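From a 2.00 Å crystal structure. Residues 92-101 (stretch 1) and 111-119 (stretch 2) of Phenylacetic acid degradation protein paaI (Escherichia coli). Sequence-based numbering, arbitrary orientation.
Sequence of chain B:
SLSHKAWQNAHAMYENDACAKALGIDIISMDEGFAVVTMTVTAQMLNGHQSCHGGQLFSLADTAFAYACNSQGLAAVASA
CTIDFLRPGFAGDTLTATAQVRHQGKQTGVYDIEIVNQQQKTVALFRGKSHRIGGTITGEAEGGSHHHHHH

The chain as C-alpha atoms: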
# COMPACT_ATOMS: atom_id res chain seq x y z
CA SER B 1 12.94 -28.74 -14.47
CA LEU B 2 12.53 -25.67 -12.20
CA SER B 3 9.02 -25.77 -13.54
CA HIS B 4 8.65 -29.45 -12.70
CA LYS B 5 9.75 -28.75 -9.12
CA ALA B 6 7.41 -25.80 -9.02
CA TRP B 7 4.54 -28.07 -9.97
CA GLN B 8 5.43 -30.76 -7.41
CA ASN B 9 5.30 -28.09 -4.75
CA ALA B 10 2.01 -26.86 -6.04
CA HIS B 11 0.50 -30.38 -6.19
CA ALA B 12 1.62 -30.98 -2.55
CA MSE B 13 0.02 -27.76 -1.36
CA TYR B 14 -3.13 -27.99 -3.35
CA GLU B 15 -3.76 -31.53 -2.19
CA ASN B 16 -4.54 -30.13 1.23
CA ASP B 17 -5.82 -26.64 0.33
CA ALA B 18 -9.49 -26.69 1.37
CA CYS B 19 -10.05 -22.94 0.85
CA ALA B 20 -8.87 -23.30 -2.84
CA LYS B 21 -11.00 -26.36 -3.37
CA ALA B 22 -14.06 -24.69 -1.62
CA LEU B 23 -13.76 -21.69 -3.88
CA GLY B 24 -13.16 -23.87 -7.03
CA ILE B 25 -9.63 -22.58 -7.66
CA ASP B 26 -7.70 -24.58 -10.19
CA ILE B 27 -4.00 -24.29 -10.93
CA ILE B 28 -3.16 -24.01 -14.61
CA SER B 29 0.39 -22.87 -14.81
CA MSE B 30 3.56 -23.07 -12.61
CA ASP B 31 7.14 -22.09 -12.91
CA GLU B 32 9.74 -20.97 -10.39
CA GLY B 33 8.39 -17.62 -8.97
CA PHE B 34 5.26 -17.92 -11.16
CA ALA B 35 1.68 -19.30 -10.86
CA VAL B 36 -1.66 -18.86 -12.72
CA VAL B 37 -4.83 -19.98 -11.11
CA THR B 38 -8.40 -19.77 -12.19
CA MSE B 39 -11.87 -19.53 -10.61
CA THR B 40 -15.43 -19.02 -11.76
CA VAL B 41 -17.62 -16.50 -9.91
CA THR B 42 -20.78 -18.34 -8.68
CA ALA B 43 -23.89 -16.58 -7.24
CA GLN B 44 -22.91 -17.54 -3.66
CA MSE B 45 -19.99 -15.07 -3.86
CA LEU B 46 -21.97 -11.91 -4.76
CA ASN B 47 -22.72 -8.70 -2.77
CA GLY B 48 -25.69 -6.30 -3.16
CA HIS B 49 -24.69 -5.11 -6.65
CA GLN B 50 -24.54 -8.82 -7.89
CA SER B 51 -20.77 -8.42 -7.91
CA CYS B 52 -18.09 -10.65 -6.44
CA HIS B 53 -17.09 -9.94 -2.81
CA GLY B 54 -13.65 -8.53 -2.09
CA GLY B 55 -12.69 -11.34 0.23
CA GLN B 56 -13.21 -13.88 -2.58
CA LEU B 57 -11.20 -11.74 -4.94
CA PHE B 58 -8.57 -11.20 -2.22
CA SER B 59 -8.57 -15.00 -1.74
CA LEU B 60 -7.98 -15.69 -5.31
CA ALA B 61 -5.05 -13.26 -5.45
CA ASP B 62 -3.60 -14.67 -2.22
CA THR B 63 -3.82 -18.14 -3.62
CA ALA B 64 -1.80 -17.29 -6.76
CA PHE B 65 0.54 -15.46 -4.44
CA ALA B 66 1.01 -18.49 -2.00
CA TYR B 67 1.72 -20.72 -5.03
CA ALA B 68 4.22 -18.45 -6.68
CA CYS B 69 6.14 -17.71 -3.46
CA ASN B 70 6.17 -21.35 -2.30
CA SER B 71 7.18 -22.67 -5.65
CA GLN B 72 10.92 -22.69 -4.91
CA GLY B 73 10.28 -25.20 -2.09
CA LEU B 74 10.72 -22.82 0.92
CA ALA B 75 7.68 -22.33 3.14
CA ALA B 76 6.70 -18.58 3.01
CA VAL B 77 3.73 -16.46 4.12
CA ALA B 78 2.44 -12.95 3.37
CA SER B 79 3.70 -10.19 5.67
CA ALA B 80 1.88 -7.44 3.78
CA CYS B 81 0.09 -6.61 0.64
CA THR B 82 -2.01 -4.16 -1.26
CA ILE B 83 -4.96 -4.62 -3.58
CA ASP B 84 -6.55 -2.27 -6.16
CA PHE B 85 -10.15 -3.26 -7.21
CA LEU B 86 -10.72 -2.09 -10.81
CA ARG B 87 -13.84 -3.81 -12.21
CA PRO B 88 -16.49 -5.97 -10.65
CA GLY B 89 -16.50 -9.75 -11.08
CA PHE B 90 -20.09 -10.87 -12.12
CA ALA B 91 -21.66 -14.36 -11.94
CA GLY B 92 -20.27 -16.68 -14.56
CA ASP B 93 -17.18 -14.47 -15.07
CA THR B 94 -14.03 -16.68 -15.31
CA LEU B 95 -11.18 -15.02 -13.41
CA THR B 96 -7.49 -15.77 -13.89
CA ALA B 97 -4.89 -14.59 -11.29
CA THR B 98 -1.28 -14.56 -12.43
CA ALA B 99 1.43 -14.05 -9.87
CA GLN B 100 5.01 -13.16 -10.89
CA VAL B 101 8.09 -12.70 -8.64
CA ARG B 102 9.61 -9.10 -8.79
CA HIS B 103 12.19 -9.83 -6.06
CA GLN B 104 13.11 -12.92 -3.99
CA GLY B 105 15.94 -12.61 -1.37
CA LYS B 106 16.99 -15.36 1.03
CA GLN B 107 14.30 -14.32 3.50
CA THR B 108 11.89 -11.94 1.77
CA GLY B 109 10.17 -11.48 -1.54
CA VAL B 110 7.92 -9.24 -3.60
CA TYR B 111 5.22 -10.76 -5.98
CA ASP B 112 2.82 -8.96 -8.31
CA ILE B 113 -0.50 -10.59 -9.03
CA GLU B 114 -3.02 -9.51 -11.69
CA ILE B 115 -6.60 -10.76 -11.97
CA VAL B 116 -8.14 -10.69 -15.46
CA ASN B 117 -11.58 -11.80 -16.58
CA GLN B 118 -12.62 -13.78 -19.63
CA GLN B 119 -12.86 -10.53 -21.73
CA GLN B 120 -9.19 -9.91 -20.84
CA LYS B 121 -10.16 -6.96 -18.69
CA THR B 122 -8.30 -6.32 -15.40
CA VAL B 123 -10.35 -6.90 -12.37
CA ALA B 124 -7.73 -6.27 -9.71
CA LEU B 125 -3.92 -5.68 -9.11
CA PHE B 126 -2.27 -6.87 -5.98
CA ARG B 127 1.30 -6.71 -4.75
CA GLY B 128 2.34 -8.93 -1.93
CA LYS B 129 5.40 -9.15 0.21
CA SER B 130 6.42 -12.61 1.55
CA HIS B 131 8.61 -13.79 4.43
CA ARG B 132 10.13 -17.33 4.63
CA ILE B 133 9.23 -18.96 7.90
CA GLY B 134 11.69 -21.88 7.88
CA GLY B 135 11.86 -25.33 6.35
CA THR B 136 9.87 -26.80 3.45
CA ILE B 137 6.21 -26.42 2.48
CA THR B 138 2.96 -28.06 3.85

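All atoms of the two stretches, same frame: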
# COMPACT_ATOMS: atom_id res chain seq x y z
N GLY B 92 -20.57 -16.00 -13.31
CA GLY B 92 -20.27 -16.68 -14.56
C GLY B 92 -18.93 -16.17 -15.07
O GLY B 92 -18.33 -16.84 -15.93
N ASP B 93 -18.44 -15.01 -14.56
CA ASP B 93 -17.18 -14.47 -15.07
C ASP B 93 -16.09 -15.51 -14.77
O ASP B 93 -16.10 -16.08 -13.68
CB ASP B 93 -16.81 -13.13 -14.43
CG ASP B 93 -17.44 -11.93 -15.14
OD1 ASP B 93 -18.31 -12.09 -16.10
OD2 ASP B 93 -17.11 -10.73 -14.78
N THR B 94 -15.17 -15.78 -15.70
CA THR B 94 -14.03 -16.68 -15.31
C THR B 94 -12.87 -15.78 -15.05
O THR B 94 -12.53 -15.00 -15.92
CB THR B 94 -13.62 -17.65 -16.43
OG1 THR B 94 -14.62 -18.64 -16.52
CG2 THR B 94 -12.38 -18.54 -16.05
N LEU B 95 -12.21 -15.97 -13.90
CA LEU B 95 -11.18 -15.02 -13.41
C LEU B 95 -9.84 -15.77 -13.31
O LEU B 95 -9.77 -16.87 -12.79
CB LEU B 95 -11.58 -14.52 -12.03
CG LEU B 95 -12.86 -13.71 -11.93
CD1 LEU B 95 -13.11 -13.18 -10.53
CD2 LEU B 95 -12.81 -12.56 -12.90
N THR B 96 -8.80 -15.19 -13.86
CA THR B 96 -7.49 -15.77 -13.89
C THR B 96 -6.55 -14.81 -13.12
O THR B 96 -6.49 -13.62 -13.43
CB THR B 96 -7.08 -15.94 -15.37
OG1 THR B 96 -8.12 -16.65 -16.09
CG2 THR B 96 -5.94 -16.91 -15.51
N ALA B 97 -5.89 -15.33 -12.10
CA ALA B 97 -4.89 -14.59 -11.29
C ALA B 97 -3.51 -15.13 -11.66
O ALA B 97 -3.29 -16.38 -11.63
CB ALA B 97 -5.18 -14.73 -9.74
N THR B 98 -2.63 -14.23 -12.10
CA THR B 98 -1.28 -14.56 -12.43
C THR B 98 -0.38 -13.85 -11.45
O THR B 98 -0.45 -12.63 -11.32
CB THR B 98 -1.01 -14.03 -13.75
OG1 THR B 98 -1.82 -14.73 -14.73
CG2 THR B 98 0.41 -14.32 -14.25
N ALA B 99 0.54 -14.61 -10.85
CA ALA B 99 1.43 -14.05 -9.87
C ALA B 99 2.84 -14.18 -10.41
O ALA B 99 3.20 -15.22 -10.91
CB ALA B 99 1.23 -14.84 -8.61
N GLN B 100 3.67 -13.15 -10.32
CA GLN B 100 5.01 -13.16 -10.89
C GLN B 100 5.93 -12.58 -9.81
O GLN B 100 5.60 -11.52 -9.26
CB GLN B 100 5.08 -12.02 -11.88
CG GLN B 100 4.72 -12.23 -13.17
CD GLN B 100 4.70 -10.89 -13.89
OE1 GLN B 100 5.75 -10.29 -14.15
NE2 GLN B 100 3.53 -10.41 -14.18
N VAL B 101 7.06 -13.21 -9.56
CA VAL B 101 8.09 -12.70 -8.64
C VAL B 101 8.70 -11.38 -9.27
O VAL B 101 8.97 -11.32 -10.47
CB VAL B 101 9.15 -13.78 -8.31
CG1 VAL B 101 9.88 -14.23 -9.50
CG2 VAL B 101 10.20 -13.28 -7.33
N TYR B 111 5.96 -10.01 -4.91
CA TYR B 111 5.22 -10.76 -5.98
C TYR B 111 4.08 -9.86 -6.40
O TYR B 111 3.38 -9.31 -5.54
CB TYR B 111 4.61 -12.03 -5.42
CG TYR B 111 5.71 -13.12 -5.19
CD1 TYR B 111 6.61 -12.97 -4.12
CD2 TYR B 111 5.90 -14.17 -6.09
CE1 TYR B 111 7.71 -13.85 -3.95
CE2 TYR B 111 7.03 -15.10 -5.95
CZ TYR B 111 7.87 -14.93 -4.83
OH TYR B 111 8.95 -15.68 -4.68
N ASP B 112 3.89 -9.76 -7.71
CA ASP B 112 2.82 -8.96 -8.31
C ASP B 112 1.82 -9.97 -8.82
O ASP B 112 2.22 -10.91 -9.49
CB ASP B 112 3.35 -8.27 -9.50
CG ASP B 112 3.97 -6.92 -9.15
OD1 ASP B 112 4.07 -6.68 -7.91
OD2 ASP B 112 4.34 -6.03 -9.97
N ILE B 113 0.54 -9.69 -8.57
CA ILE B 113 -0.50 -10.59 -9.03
C ILE B 113 -1.49 -9.71 -9.85
O ILE B 113 -1.84 -8.59 -9.47
CB ILE B 113 -1.28 -11.22 -7.84
CG1 ILE B 113 -0.56 -12.38 -7.12
CG2 ILE B 113 -2.69 -11.72 -8.30
CD1 ILE B 113 0.79 -11.98 -6.36
N GLU B 114 -1.95 -10.23 -10.97
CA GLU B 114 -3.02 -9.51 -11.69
C GLU B 114 -4.18 -10.48 -11.89
O GLU B 114 -3.97 -11.59 -12.37
CB GLU B 114 -2.46 -9.06 -13.03
CG GLU B 114 -3.53 -8.41 -13.98
CD GLU B 114 -2.91 -7.56 -15.09
OE1 GLU B 114 -1.67 -7.75 -15.35
OE2 GLU B 114 -3.64 -6.69 -15.72
N ILE B 115 -5.40 -10.00 -11.68
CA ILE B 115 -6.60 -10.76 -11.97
C ILE B 115 -7.35 -10.17 -13.20
O ILE B 115 -7.64 -8.99 -13.24
CB ILE B 115 -7.60 -10.87 -10.71
CG1 ILE B 115 -6.91 -11.42 -9.44
CG2 ILE B 115 -8.87 -11.73 -11.06
CD1 ILE B 115 -7.88 -11.54 -8.20
N VAL B 116 -7.63 -11.04 -14.16
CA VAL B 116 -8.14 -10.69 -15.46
C VAL B 116 -9.36 -11.55 -15.67
O VAL B 116 -9.38 -12.72 -15.20
CB VAL B 116 -7.02 -11.00 -16.50
CG1 VAL B 116 -7.53 -11.08 -17.85
CG2 VAL B 116 -5.87 -9.87 -16.47
N ASN B 117 -10.41 -11.00 -16.30
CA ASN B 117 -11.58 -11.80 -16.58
C ASN B 117 -11.55 -12.40 -17.96
O ASN B 117 -10.54 -12.29 -18.69
CB ASN B 117 -12.85 -11.02 -16.35
CG ASN B 117 -13.08 -9.98 -17.44
OD1 ASN B 117 -12.45 -9.99 -18.51
ND2 ASN B 117 -13.95 -9.07 -17.17
N GLN B 118 -12.64 -13.09 -18.35
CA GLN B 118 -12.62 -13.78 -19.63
C GLN B 118 -12.61 -12.74 -20.83
O GLN B 118 -12.20 -13.06 -21.94
CB GLN B 118 -13.80 -14.80 -19.74
CG GLN B 118 -15.11 -14.00 -19.90
CD GLN B 118 -15.72 -13.60 -18.59
OE1 GLN B 118 -15.09 -13.60 -17.49
NE2 GLN B 118 -16.97 -13.23 -18.66
N GLN B 119 -12.98 -11.50 -20.62
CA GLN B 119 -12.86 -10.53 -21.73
C GLN B 119 -11.44 -9.96 -21.79
O GLN B 119 -11.19 -8.95 -22.49
CB GLN B 119 -13.85 -9.37 -21.54
CG GLN B 119 -15.34 -9.76 -21.81
CD GLN B 119 -15.55 -10.27 -23.31
OE1 GLN B 119 -15.46 -9.44 -24.29
NE2 GLN B 119 -15.75 -11.63 -23.48

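How does the contact begin, before the two strands are properly paired? Gly92 makes no contact, and its backbone angles are ones at which a CB would be jammed against the carbonyl oxygen of the residue before. At Asp93 the first link forms, and it comes from the side chain amide of Gln118, which lies beyond the paired strand. Gln118 NE2 donates to Asp93 OD1 at 3.1 Å in a nearly straight hydrogen bond, while Gln118 OE1 accepts from Thr94 N at 2.8 Å, with a more bent angle of 138°. One amide group thus serves a side chain and a neighbouring backbone, taking up the Thr94 NH where no strand carbonyl does so.

What holds the strands together from Leu95 onward? They run antiparallel, at 164° between their directions, and alternate residues of stretch 1 carry the hydrogen bonds. Leu95 brings its CB to 4.0 Å from Ile115 CG2. Thr96 pairs with Val116 in both directions: Thr96 N to Val116 O and Val116 N to Thr96 O are each 2.9 Å. Ala97 then lies in a narrow, non-hydrogen-bonded pair, its CA 4.2 Å from Ile115 CA. Its methyl points to the same face as the isoleucine, so Ala97 CB sits 3.7 Å from Ile115 CG1.

Does the same alternation continue from Thr98 to Gln100? Thr98 pairs with Glu114 as Thr96 does with Val116, through Thr98 N to Glu114 O at 3.0 Å and Glu114 N to Thr98 O at 2.9 Å. The carbonyls also receive CA-H...O contacts, such as Ile113 CA to Thr98 O at 3.1 Å. Ala99 repeats the narrow pair, with Ala99 CA 4.0 Å from Ile113 CA and Ala99 CB 3.4 Å from Ile113 CG1. Gln100 closes the series with Asp112, Gln100 N lying 2.8 Å from Asp112 O and Gln100 O 2.9 Å from Asp112 N. Ala97, Ala99, Ile113 and Ile115 are buried; on the other face Asp112 is buried as well, while Thr96, Thr98, Gln100, Val116 and Glu114 are at least partly exposed.

How does the contact finish at Val101? This residue forms another narrow pair, with Tyr111, and both side chains share the alanine and isoleucine face. The Tyr111 side chain brings its end nearer to stretch 1, with Tyr111 CE2 3.4 Å from Val101 CB. Val101 CA lies over one face of the ring, 4.1 Å from the centroid of the Tyr111 ring and 29° off the normal, a CH-pi contact that adds to the apolar packing.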